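Antigen, P35 (Borreliella spielmanii A14S, PDB 6HPN) is probably an outer surface lipoprotein of the PFam54 family, an orthologue of Borrelia burgdorferi BBA64, thought to contribute to Lyme disease pathogenesis. Local coordinates at residues Asp15-Glu20 with Asn148-Tyr153; Ile117-Ser122 with Lys200-Asp205; Asp171-Glu176 with Glu195-Lys200; Asn180-Leu183 with Ser188-His191. All blocks are in the same frame, centred on the assembly; numbering follows the deposited sequence.

Contact 1. Residues Asp15-Glu20 with Asn148-Tyr153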
loop_
_atom_site.group_PDB
_atom_site.type_symbol
_atom_site.label_atom_id
_atom_site.label_comp_id
_atom_site.label_asym_id
_atom_site.label_seq_id
_atom_site.Cartn_x
_atom_site.Cartn_y
_atom_site.Cartn_z
ATOM N N ASP A 15 3.373 -5.731 33.986
ATOM C CA ASP A 15 2.611 -4.616 34.620
ATOM C C ASP A 15 1.516 -4.133 33.666
ATOM O O ASP A 15 1.428 -4.587 32.536
ATOM C CB ASP A 15 3.563 -3.532 35.123
ATOM C CG ASP A 15 4.080 -2.559 34.081
ATOM O OD1 ASP A 15 3.709 -2.673 32.897
ATOM O OD2 ASP A 15 4.859 -1.676 34.474
ATOM N N PRO A 16 0.605 -3.234 34.093
ATOM C CA PRO A 16 -0.477 -2.752 33.230
ATOM C C PRO A 16 -0.090 -2.003 31.941
ATOM O O PRO A 16 -0.773 -2.152 30.940
ATOM C CB PRO A 16 -1.247 -1.783 34.146
ATOM C CG PRO A 16 -0.943 -2.269 35.548
ATOM C CD PRO A 16 0.495 -2.738 35.475
ATOM N N GLU A 17 0.957 -1.176 31.978
ATOM C CA GLU A 17 1.466 -0.472 30.780
ATOM C C GLU A 17 1.843 -1.544 29.746
ATOM O O GLU A 17 1.355 -1.438 28.611
ATOM C CB GLU A 17 2.624 0.444 31.149
ATOM C CG GLU A 17 3.239 1.203 29.973
ATOM C CD GLU A 17 4.422 2.130 30.296
ATOM O OE1 GLU A 17 5.176 1.888 31.299
ATOM O OE2 GLU A 17 4.628 3.103 29.532
ATOM N N ALA A 18 2.640 -2.550 30.132
ATOM C CA ALA A 18 3.150 -3.598 29.219
ATOM C C ALA A 18 1.959 -4.393 28.686
ATOM O O ALA A 18 1.877 -4.600 27.472
ATOM C CB ALA A 18 4.145 -4.498 29.905
ATOM N N LYS A 19 1.026 -4.767 29.553
ATOM C CA LYS A 19 -0.205 -5.491 29.148
ATOM C C LYS A 19 -0.996 -4.759 28.044
ATOM O O LYS A 19 -1.293 -5.415 27.029
ATOM C CB LYS A 19 -1.091 -5.722 30.367
ATOM C CG LYS A 19 -0.897 -7.053 31.089
ATOM C CD LYS A 19 -2.140 -7.466 31.874
ATOM C CE LYS A 19 -3.389 -7.429 31.007
ATOM N NZ LYS A 19 -4.628 -7.468 31.814
ATOM N N GLU A 20 -1.415 -3.502 28.236
ATOM C CA GLU A 20 -2.290 -2.790 27.261
ATOM C C GLU A 20 -1.526 -2.724 25.929
ATOM O O GLU A 20 -2.056 -2.982 24.824
ATOM C CB GLU A 20 -2.643 -1.384 27.761
ATOM C CG GLU A 20 -3.283 -0.492 26.706
ATOM C CD GLU A 20 -3.834 0.817 27.237
ATOM O OE1 GLU A 20 -4.465 0.780 28.293
ATOM O OE2 GLU A 20 -3.618 1.875 26.609
ATOM N N ASN A 148 10.998 -1.157 23.211
ATOM C CA ASN A 148 10.855 -2.022 22.011
ATOM C C ASN A 148 9.365 -2.255 21.753
ATOM O O ASN A 148 8.959 -2.211 20.595
ATOM C CB ASN A 148 11.671 -3.310 22.143
ATOM C CG ASN A 148 13.160 -3.063 22.048
ATOM O OD1 ASN A 148 13.616 -2.024 21.537
ATOM N ND2 ASN A 148 13.916 -4.002 22.576
ATOM N N LEU A 149 8.569 -2.427 22.796
ATOM C CA LEU A 149 7.101 -2.573 22.632
ATOM C C LEU A 149 6.524 -1.279 22.057
ATOM O O LEU A 149 5.656 -1.364 21.187
ATOM C CB LEU A 149 6.459 -2.949 23.975
ATOM C CG LEU A 149 6.594 -4.421 24.377
ATOM C CD1 LEU A 149 6.243 -4.634 25.843
ATOM C CD2 LEU A 149 5.718 -5.323 23.482
ATOM N N LYS A 150 7.007 -0.119 22.493
ATOM C CA LYS A 150 6.502 1.198 22.008
ATOM C C LYS A 150 6.889 1.403 20.540
ATOM O O LYS A 150 6.080 1.976 19.774
ATOM C CB LYS A 150 7.006 2.320 22.909
ATOM C CG LYS A 150 6.356 2.312 24.283
ATOM C CD LYS A 150 6.832 3.394 25.197
ATOM C CE LYS A 150 5.796 3.737 26.246
ATOM N NZ LYS A 150 6.157 4.978 26.977
ATOM N N THR A 151 8.069 0.926 20.138
ATOM C CA THR A 151 8.514 1.068 18.736
ATOM C C THR A 151 7.536 0.290 17.861
ATOM O O THR A 151 7.078 0.858 16.859
ATOM C CB THR A 151 9.954 0.609 18.530
ATOM O OG1 THR A 151 10.822 1.349 19.380
ATOM C CG2 THR A 151 10.372 0.791 17.090
ATOM N N LEU A 152 7.221 -0.949 18.246
ATOM C CA LEU A 152 6.216 -1.789 17.550
ATOM C C LEU A 152 4.861 -1.051 17.464
ATOM O O LEU A 152 4.264 -0.975 16.359
ATOM C CB LEU A 152 6.095 -3.110 18.321
ATOM C CG LEU A 152 7.321 -4.032 18.261
ATOM C CD1 LEU A 152 7.034 -5.374 18.935
ATOM C CD2 LEU A 152 7.802 -4.245 16.820
ATOM N N TYR A 153 4.374 -0.542 18.593
ATOM C CA TYR A 153 3.043 0.093 18.706
ATOM C C TYR A 153 3.008 1.317 17.785
ATOM O O TYR A 153 2.199 1.345 16.882
ATOM C CB TYR A 153 2.757 0.435 20.169
ATOM C CG TYR A 153 1.513 1.255 20.360
ATOM C CD1 TYR A 153 0.259 0.666 20.478
ATOM C CD2 TYR A 153 1.595 2.636 20.409
ATOM C CE1 TYR A 153 -0.887 1.437 20.624
ATOM C CE2 TYR A 153 0.471 3.419 20.586
ATOM C CZ TYR A 153 -0.765 2.813 20.669
ATOM O OH TYR A 153 -1.838 3.618 20.810
#
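Glu17 and Lys150 meet across the gap between the first turn of helix 16-40 and an early turn of helix 146-179, and the pair is electrostatic. Glu17 OE2 lies 3.5 Å from Lys150 NZ, a long salt bridge. The two side chains cross at about a right angle. Glu17 holds CG anti to its backbone N (chi1 179°) and runs out fully extended, which carries the carboxylate toward the lysine although its CB does not aim there. Lys150 is likewise extended beyond CG, and its CE stands as near the same oxygen as its NZ does. The other carboxylate oxygen, OE1, has a stronger partner in Lys146, which also forms a salt bridge with Asp15 OD2.

Hydrogen bonding organises the helix start. Asp15 is the N-cap: its OD1 accepts from Ala18 N at 3.0 Å, met nearly end-on, with an N-H...O angle of 171°.

Apolar contact is slight. Ala18 CB comes to 4.6 Å from Leu149 CD1, and Leu149 also packs on Ile25, further along helix 16-40. One turn on from Leu149, Tyr153 makes a cation-pi contact with Arg28.

Two acids at the N-terminal end of the helix, where the dipole would favour negative charge, thus face two lysines, and this solvent-facing charge pairing probably adds only modest strength to the association of the two helices.

Contact 2. Residues Ile117-Ser122 with Lys200-Asp205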
loop_
_atom_site.group_PDB
_atom_site.type_symbol
_atom_site.label_atom_id
_atom_site.label_comp_id
_atom_site.label_asym_id
_atom_site.label_seq_id
_atom_site.Cartn_x
_atom_site.Cartn_y
_atom_site.Cartn_z
ATOM N N ILE A 117 2.683 0.842 -7.401
ATOM C CA ILE A 117 3.473 -0.295 -6.832
ATOM C C ILE A 117 4.398 0.209 -5.728
ATOM O O ILE A 117 4.393 -0.369 -4.643
ATOM C CB ILE A 117 4.266 -1.017 -7.932
ATOM C CG1 ILE A 117 3.384 -1.393 -9.133
ATOM C CG2 ILE A 117 4.999 -2.216 -7.344
ATOM C CD1 ILE A 117 2.344 -2.442 -8.847
ATOM N N ASN A 118 5.152 1.267 -6.008
ATOM C CA ASN A 118 6.120 1.833 -5.036
ATOM C C ASN A 118 5.384 2.660 -3.979
ATOM O O ASN A 118 5.975 2.875 -2.952
ATOM C CB ASN A 118 7.270 2.542 -5.753
ATOM C CG ASN A 118 8.025 1.553 -6.621
ATOM O OD1 ASN A 118 7.961 1.578 -7.844
ATOM N ND2 ASN A 118 8.653 0.586 -5.990
ATOM N N ARG A 119 4.126 3.062 -4.167
ATOM C CA ARG A 119 3.395 3.780 -3.091
ATOM C C ARG A 119 2.303 2.881 -2.491
ATOM O O ARG A 119 2.583 2.202 -1.487
ATOM C CB ARG A 119 2.872 5.134 -3.568
ATOM C CG ARG A 119 2.326 5.998 -2.440
ATOM C CD ARG A 119 2.426 7.472 -2.767
ATOM N NE ARG A 119 1.850 8.364 -1.760
ATOM C CZ ARG A 119 1.249 9.537 -2.008
ATOM N NH1 ARG A 119 1.081 9.976 -3.251
ATOM N NH2 ARG A 119 0.820 10.268 -0.989
ATOM N N GLY A 120 1.095 2.880 -3.044
ATOM C CA GLY A 120 -0.043 2.130 -2.467
ATOM C C GLY A 120 0.364 0.719 -2.068
ATOM O O GLY A 120 0.299 0.379 -0.880
ATOM N N PHE A 121 0.831 -0.077 -3.019
ATOM C CA PHE A 121 1.132 -1.511 -2.794
ATOM C C PHE A 121 2.140 -1.651 -1.652
ATOM O O PHE A 121 1.877 -2.462 -0.738
ATOM C CB PHE A 121 1.657 -2.133 -4.079
ATOM C CG PHE A 121 2.214 -3.513 -3.892
ATOM C CD1 PHE A 121 1.368 -4.608 -3.829
ATOM C CD2 PHE A 121 3.576 -3.709 -3.770
ATOM C CE1 PHE A 121 1.880 -5.882 -3.659
ATOM C CE2 PHE A 121 4.082 -4.983 -3.582
ATOM C CZ PHE A 121 3.234 -6.068 -3.520
ATOM N N SER A 122 3.245 -0.900 -1.711
ATOM C CA SER A 122 4.411 -1.015 -0.796
ATOM C C SER A 122 3.994 -0.675 0.628
ATOM O O SER A 122 4.427 -1.372 1.555
ATOM C CB SER A 122 5.553 -0.123 -1.200
ATOM O OG SER A 122 5.972 -0.416 -2.514
ATOM N N LYS A 200 9.861 12.029 -6.649
ATOM C CA LYS A 200 10.949 11.023 -6.499
ATOM C C LYS A 200 11.514 11.087 -5.075
ATOM O O LYS A 200 11.873 10.035 -4.527
ATOM C CB LYS A 200 12.073 11.283 -7.509
ATOM C CG LYS A 200 11.684 11.156 -8.975
ATOM C CD LYS A 200 12.527 12.051 -9.864
ATOM C CE LYS A 200 13.936 11.538 -10.090
ATOM N NZ LYS A 200 14.064 10.896 -11.421
ATOM N N ALA A 201 11.625 12.283 -4.506
ATOM C CA ALA A 201 11.967 12.476 -3.077
ATOM C C ALA A 201 10.975 11.679 -2.209
ATOM O O ALA A 201 11.412 10.931 -1.327
ATOM C CB ALA A 201 11.968 13.960 -2.730
ATOM N N GLN A 202 9.678 11.849 -2.448
ATOM C CA GLN A 202 8.609 11.188 -1.656
ATOM C C GLN A 202 8.777 9.670 -1.748
ATOM O O GLN A 202 8.691 9.019 -0.697
ATOM C CB GLN A 202 7.223 11.618 -2.140
ATOM C CG GLN A 202 6.146 10.587 -1.825
ATOM C CD GLN A 202 4.777 11.210 -1.810
ATOM O OE1 GLN A 202 4.395 11.852 -0.846
ATOM N NE2 GLN A 202 4.045 11.036 -2.891
ATOM N N PHE A 203 9.008 9.150 -2.954
ATOM C CA PHE A 203 9.225 7.705 -3.227
ATOM C C PHE A 203 10.420 7.148 -2.429
ATOM O O PHE A 203 10.375 5.991 -1.933
ATOM C CB PHE A 203 9.453 7.462 -4.717
ATOM C CG PHE A 203 8.207 7.471 -5.553
ATOM C CD1 PHE A 203 7.189 6.561 -5.303
ATOM C CD2 PHE A 203 8.065 8.358 -6.616
ATOM C CE1 PHE A 203 6.046 6.548 -6.088
ATOM C CE2 PHE A 203 6.915 8.345 -7.390
ATOM C CZ PHE A 203 5.903 7.448 -7.120
ATOM N N ALA A 204 11.483 7.927 -2.324
ATOM C CA ALA A 204 12.678 7.554 -1.539
ATOM C C ALA A 204 12.313 7.583 -0.056
ATOM O O ALA A 204 12.714 6.654 0.669
ATOM C CB ALA A 204 13.852 8.456 -1.860
ATOM N N ASP A 205 11.556 8.577 0.389
ATOM C CA ASP A 205 11.224 8.689 1.839
ATOM C C ASP A 205 10.378 7.477 2.247
ATOM O O ASP A 205 10.600 6.936 3.345
ATOM C CB ASP A 205 10.501 9.992 2.178
ATOM C CG ASP A 205 11.375 11.226 2.078
ATOM O OD1 ASP A 205 12.586 11.082 1.854
ATOM O OD2 ASP A 205 10.825 12.320 2.200
#
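The guanidinium of Arg119 and the amide of Gln202 meet obliquely, their planes 45° apart and their side chains crossing at about a right angle. Gln202 NE2 sits over one face of the guanidinium, 3.1 Å above its plane and shifted toward the rim. Its closest atom there is Arg119 NH1, at 3.2 Å; both are donors, so this is a close approach without a hydrogen bond, and each nitrogen bonds elsewhere. Arg119 NH1 donates to Asn198 OD1, NH2 forms a salt bridge with Asp169, and Gln202 NE2 makes a weak hydrogen bond to Lys197 O. Arg119 has CG anti to the backbone N (chi1 -170°) and stays extended as far as NE, which takes its charged end past the glutamine to those acceptors.

Phe203 supplies the apolar half. Its ring lies obliquely against the helix surface opposite, with CD1 4.0 Å from Asn118 CB and CE1 4.3 Å from Arg119 CB.

On the side of Arg119 and Asn118 the backbone takes a wider pi-type turn over 117-121. Ile117 O there accepts from Ser122 OG at 2.7 Å, in the carbonyl plane on a lone pair, and more weakly from Ser122 N.

Helices 106-135 and 200-221 approach locally to 10.1 Å between axes and cross at 41°; helix 146-179 flanks them, placing Lys165 and Trp166 against Arg119, while Phe203 also rests on Glu114 and Thr115.

Contact 3. Residues Asp171-Glu176 with Glu195-Lys200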
loop_
_atom_site.group_PDB
_atom_site.type_symbol
_atom_site.label_atom_id
_atom_site.label_comp_id
_atom_site.label_asym_id
_atom_site.label_seq_id
_atom_site.Cartn_x
_atom_site.Cartn_y
_atom_site.Cartn_z
ATOM N N ASP A 171 -7.874 10.736 -3.364
ATOM C CA ASP A 171 -9.173 11.457 -3.354
ATOM C C ASP A 171 -9.007 12.809 -4.075
ATOM O O ASP A 171 -9.948 13.206 -4.759
ATOM C CB ASP A 171 -9.731 11.589 -1.933
ATOM C CG ASP A 171 -10.289 10.302 -1.344
ATOM O OD1 ASP A 171 -10.641 9.373 -2.107
ATOM O OD2 ASP A 171 -10.354 10.237 -0.117
ATOM N N ASP A 172 -7.853 13.476 -3.953
ATOM C CA ASP A 172 -7.636 14.849 -4.487
ATOM C C ASP A 172 -7.560 14.788 -6.013
ATOM O O ASP A 172 -8.226 15.612 -6.682
ATOM C CB ASP A 172 -6.384 15.497 -3.892
ATOM C CG ASP A 172 -6.582 15.927 -2.448
ATOM O OD1 ASP A 172 -7.718 15.892 -2.010
ATOM O OD2 ASP A 172 -5.597 16.297 -1.776
ATOM N N ILE A 173 -6.747 13.866 -6.521
ATOM C CA ILE A 173 -6.638 13.539 -7.968
ATOM C C ILE A 173 -8.063 13.362 -8.502
ATOM O O ILE A 173 -8.385 13.955 -9.526
ATOM C CB ILE A 173 -5.760 12.281 -8.170
ATOM C CG1 ILE A 173 -4.272 12.585 -7.996
ATOM C CG2 ILE A 173 -6.003 11.644 -9.516
ATOM C CD1 ILE A 173 -3.361 11.346 -7.820
ATOM N N ILE A 174 -8.890 12.584 -7.815
ATOM C CA ILE A 174 -10.283 12.289 -8.256
ATOM C C ILE A 174 -11.121 13.579 -8.217
ATOM O O ILE A 174 -11.777 13.878 -9.231
ATOM C CB ILE A 174 -10.886 11.153 -7.399
ATOM C CG1 ILE A 174 -10.197 9.825 -7.719
ATOM C CG2 ILE A 174 -12.392 11.039 -7.575
ATOM C CD1 ILE A 174 -10.617 8.682 -6.835
ATOM N N LYS A 175 -11.114 14.286 -7.083
ATOM C CA LYS A 175 -11.882 15.537 -6.890
ATOM C C LYS A 175 -11.480 16.522 -7.986
ATOM O O LYS A 175 -12.388 17.044 -8.636
ATOM C CB LYS A 175 -11.656 16.131 -5.501
ATOM C CG LYS A 175 -12.785 15.866 -4.513
ATOM C CD LYS A 175 -12.365 15.433 -3.093
ATOM C CE LYS A 175 -13.301 14.383 -2.508
ATOM N NZ LYS A 175 -12.781 13.785 -1.253
ATOM N N GLU A 176 -10.174 16.709 -8.198
ATOM C CA GLU A 176 -9.614 17.747 -9.099
ATOM C C GLU A 176 -9.930 17.385 -10.552
ATOM O O GLU A 176 -10.290 18.314 -11.328
ATOM C CB GLU A 176 -8.115 17.925 -8.854
ATOM C CG GLU A 176 -7.829 18.579 -7.519
ATOM C CD GLU A 176 -6.445 18.341 -6.947
ATOM O OE1 GLU A 176 -5.560 17.879 -7.693
ATOM O OE2 GLU A 176 -6.257 18.621 -5.749
ATOM N N GLU A 195 2.390 13.893 -10.930
ATOM C CA GLU A 195 3.848 13.928 -10.618
ATOM C C GLU A 195 4.130 14.797 -9.385
ATOM O O GLU A 195 4.996 14.411 -8.590
ATOM C CB GLU A 195 4.667 14.435 -11.798
ATOM C CG GLU A 195 6.158 14.275 -11.584
ATOM C CD GLU A 195 6.952 14.253 -12.875
ATOM O OE1 GLU A 195 6.459 14.790 -13.862
ATOM O OE2 GLU A 195 8.044 13.671 -12.900
ATOM N N LEU A 196 3.433 15.922 -9.228
ATOM C CA LEU A 196 3.617 16.829 -8.058
ATOM C C LEU A 196 3.273 16.064 -6.785
ATOM O O LEU A 196 3.998 16.220 -5.814
ATOM C CB LEU A 196 2.748 18.087 -8.196
ATOM C CG LEU A 196 3.277 19.146 -9.166
ATOM C CD1 LEU A 196 2.319 20.334 -9.249
ATOM C CD2 LEU A 196 4.684 19.613 -8.789
ATOM N N LYS A 197 2.210 15.254 -6.824
ATOM C CA LYS A 197 1.700 14.475 -5.664
ATOM C C LYS A 197 2.598 13.262 -5.371
ATOM O O LYS A 197 2.507 12.755 -4.235
ATOM C CB LYS A 197 0.273 14.001 -5.946
ATOM C CG LYS A 197 -0.807 15.048 -5.737
ATOM C CD LYS A 197 -2.156 14.577 -6.194
ATOM C CE LYS A 197 -3.252 15.593 -5.970
ATOM N NZ LYS A 197 -3.208 16.656 -6.997
ATOM N N ASN A 198 3.395 12.811 -6.357
ATOM C CA ASN A 198 4.211 11.570 -6.303
ATOM C C ASN A 198 5.634 11.894 -6.764
ATOM O O ASN A 198 6.101 11.318 -7.762
ATOM C CB ASN A 198 3.570 10.454 -7.134
ATOM C CG ASN A 198 2.193 10.055 -6.643
ATOM O OD1 ASN A 198 2.095 9.244 -5.741
ATOM N ND2 ASN A 198 1.122 10.598 -7.217
ATOM N N SER A 199 6.313 12.795 -6.061
ATOM C CA SER A 199 7.722 13.163 -6.357
ATOM C C SER A 199 8.661 11.977 -6.065
ATOM O O SER A 199 8.257 11.024 -5.330
ATOM C CB SER A 199 8.119 14.401 -5.604
ATOM O OG SER A 199 8.159 14.164 -4.206
ATOM N N LYS A 200 9.861 12.029 -6.649
ATOM C CA LYS A 200 10.949 11.023 -6.499
ATOM C C LYS A 200 11.514 11.087 -5.075
ATOM O O LYS A 200 11.873 10.035 -4.527
ATOM C CB LYS A 200 12.073 11.283 -7.509
ATOM C CG LYS A 200 11.684 11.156 -8.975
ATOM C CD LYS A 200 12.527 12.051 -9.864
ATOM C CE LYS A 200 13.936 11.538 -10.090
ATOM N NZ LYS A 200 14.064 10.896 -11.421
#
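Lys197 NZ donates to Glu176 OE1 at 2.7 Å, a hydrogen-bonded salt bridge that uses the syn lone pair of the carboxylate oxygen. The two chains come from opposite directions, Glu176 extended beyond CG and Lys197 straight until its last torsion, where chi4 of 78° turns the ammonium toward the acid. Behind the ammonium, CD and CE of the lysine touch helix 146-179. Lys197 CD packs 3.4 Å from Ile173 CG1 and 3.8 Å from Ile173 CD1, the two side chains sliding past each other in opposite directions. Lys197 CE rests 3.8 Å from Asp172 CB. The Asp172 carboxylate itself is not in contact with the lysine and forms a salt bridge with Lys168.

In this all-helical PFam54 fold the contact joins helix 146-179 to the last turn of helix 187-197, so that Lys197 stands at the point where one helix ends and the next, helix 200-221, begins.

A second shell holds the ion pair in place. Asn193, one turn before Lys197, bonds to both partners: its ND2 donates to Glu176 OE1 and its OD1 accepts from Lys197 NZ. Ile173 is backed by Ile98 of helix 89-102. Beyond Lys197 the chain leaves helical geometry at Asn198, whose ND2 reaches back to Val194 O, and Ser199 then takes the N-cap of helix 200-221, its OG accepting from Gln202 N.

Contact 4. Residues Asn180-Leu183 with Ser188-His191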
loop_
_atom_site.group_PDB
_atom_site.type_symbol
_atom_site.label_atom_id
_atom_site.label_comp_id
_atom_site.label_asym_id
_atom_site.label_seq_id
_atom_site.Cartn_x
_atom_site.Cartn_y
_atom_site.Cartn_z
ATOM N N ASN A 180 -12.301 19.839 -12.962
ATOM C CA ASN A 180 -11.505 20.651 -13.920
ATOM C C ASN A 180 -11.371 19.973 -15.280
ATOM O O ASN A 180 -10.506 19.128 -15.491
ATOM C CB ASN A 180 -10.138 21.018 -13.364
ATOM C CG ASN A 180 -9.422 21.939 -14.327
ATOM O OD1 ASN A 180 -9.525 21.781 -15.541
ATOM N ND2 ASN A 180 -8.707 22.913 -13.812
ATOM N N PRO A 181 -12.191 20.406 -16.264
ATOM C CA PRO A 181 -12.140 19.890 -17.632
ATOM C C PRO A 181 -10.757 19.823 -18.288
ATOM O O PRO A 181 -10.594 18.991 -19.171
ATOM C CB PRO A 181 -12.960 20.922 -18.403
ATOM C CG PRO A 181 -13.996 21.372 -17.410
ATOM C CD PRO A 181 -13.269 21.395 -16.086
ATOM N N GLU A 182 -9.843 20.716 -17.904
ATOM C CA GLU A 182 -8.473 20.773 -18.475
ATOM C C GLU A 182 -7.742 19.472 -18.131
ATOM O O GLU A 182 -7.037 18.944 -19.021
ATOM C CB GLU A 182 -7.685 21.972 -17.962
ATOM C CG GLU A 182 -6.320 22.102 -18.625
ATOM C CD GLU A 182 -6.138 23.310 -19.526
ATOM O OE1 GLU A 182 -6.568 24.394 -19.100
ATOM O OE2 GLU A 182 -5.562 23.165 -20.641
ATOM N N LEU A 183 -7.921 18.956 -16.908
ATOM C CA LEU A 183 -7.268 17.690 -16.482
ATOM C C LEU A 183 -7.871 16.518 -17.275
ATOM O O LEU A 183 -7.179 15.496 -17.429
ATOM C CB LEU A 183 -7.390 17.517 -14.963
ATOM C CG LEU A 183 -6.599 18.528 -14.119
ATOM C CD1 LEU A 183 -6.942 18.403 -12.643
ATOM C CD2 LEU A 183 -5.089 18.386 -14.323
ATOM N N SER A 188 -1.035 16.259 -20.687
ATOM C CA SER A 188 0.263 16.679 -20.118
ATOM C C SER A 188 0.037 17.475 -18.823
ATOM O O SER A 188 0.966 17.568 -17.990
ATOM C CB SER A 188 1.056 17.412 -21.171
ATOM O OG SER A 188 1.359 18.719 -20.752
ATOM N N LYS A 189 -1.167 17.997 -18.612
ATOM C CA LYS A 189 -1.513 18.727 -17.365
ATOM C C LYS A 189 -1.886 17.711 -16.275
ATOM O O LYS A 189 -1.602 17.959 -15.091
ATOM C CB LYS A 189 -2.652 19.697 -17.666
ATOM C CG LYS A 189 -2.408 21.137 -17.234
ATOM C CD LYS A 189 -3.026 21.485 -15.879
ATOM C CE LYS A 189 -3.862 22.754 -15.918
ATOM N NZ LYS A 189 -4.801 22.822 -14.775
ATOM N N LEU A 190 -2.509 16.607 -16.673
ATOM C CA LEU A 190 -2.898 15.507 -15.764
ATOM C C LEU A 190 -1.613 14.880 -15.248
ATOM O O LEU A 190 -1.523 14.584 -14.058
ATOM C CB LEU A 190 -3.745 14.477 -16.521
ATOM C CG LEU A 190 -4.285 13.305 -15.688
ATOM C CD1 LEU A 190 -5.109 13.778 -14.493
ATOM C CD2 LEU A 190 -5.104 12.355 -16.553
ATOM N N HIS A 191 -0.653 14.696 -16.144
ATOM C CA HIS A 191 0.659 14.099 -15.816
ATOM C C HIS A 191 1.310 14.936 -14.717
ATOM O O HIS A 191 1.644 14.372 -13.662
ATOM C CB HIS A 191 1.511 14.005 -17.075
ATOM C CG HIS A 191 2.946 13.772 -16.771
ATOM N ND1 HIS A 191 3.476 12.495 -16.674
ATOM C CD2 HIS A 191 3.948 14.639 -16.509
ATOM C CE1 HIS A 191 4.757 12.585 -16.383
ATOM N NE2 HIS A 191 5.070 13.891 -16.272
#
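Leu183, with CG anti to its carbonyl carbon (chi1 -68°), points CD2 at the backbone of Lys189, while Lys189, bent at chi2 and chi3, reaches across to 180-183, CD beside Leu183 and CE beside Glu182. The two segments form a helix-turn-helix connection, in the plain structural sense, between consecutive helices, the short, weakly bonded helix 181-185 and the longer 187-197, and the CA atoms of Leu183 and Leu190 are 4.9 Å apart.

Leu183 CD2 lies 3.6 Å from Lys189 O, and 4.0 Å from Lys189 CD. Leu190 sets its side chain against the Leu183 carbonyl, CB 3.7 Å from Leu183 O, with a looser apolar approach of Leu183 CB to Leu190 CD1. Outside the junction, Leu190 is received by Ile98 and Leu102 of helix 89-102 and by Tyr177 of helix 146-179, and Leu183 touches Glu176.

At the solvent side Glu182 and Lys189 cross at about a right angle, Glu182 CG 3.7 Å from Lys189 CE. Their charged ends are not paired, although the opposite charges may still attract weakly across the gap. Asn180 is the N-cap of the short helix: its OD1 accepts from Glu182 N at 2.6 Å, approached nearly along the C=O direction.

Contacts 1 and 4 lie on opposite sides of the chain's centre, their own centres about 48 Å apart, the first at the N-terminal end of helix 16-40, the last at the far end of the bundle. Helix 146-179 serves contacts 1 and 3, whose centres are about 37 Å apart. Contacts 2 and 3, with centres about 13 Å apart, share Lys200 and touch directly: Arg119 NH1 probably bonds to Asn198 OD1 at 2.8 Å, tying the helix 187-197 to 200-221 joint to helix 106-135. Contact 4 is nested inside the loop closed by contact 3, itself inside that of contact 2; Leu183 CD1 meets Glu176 O at 3.6 Å.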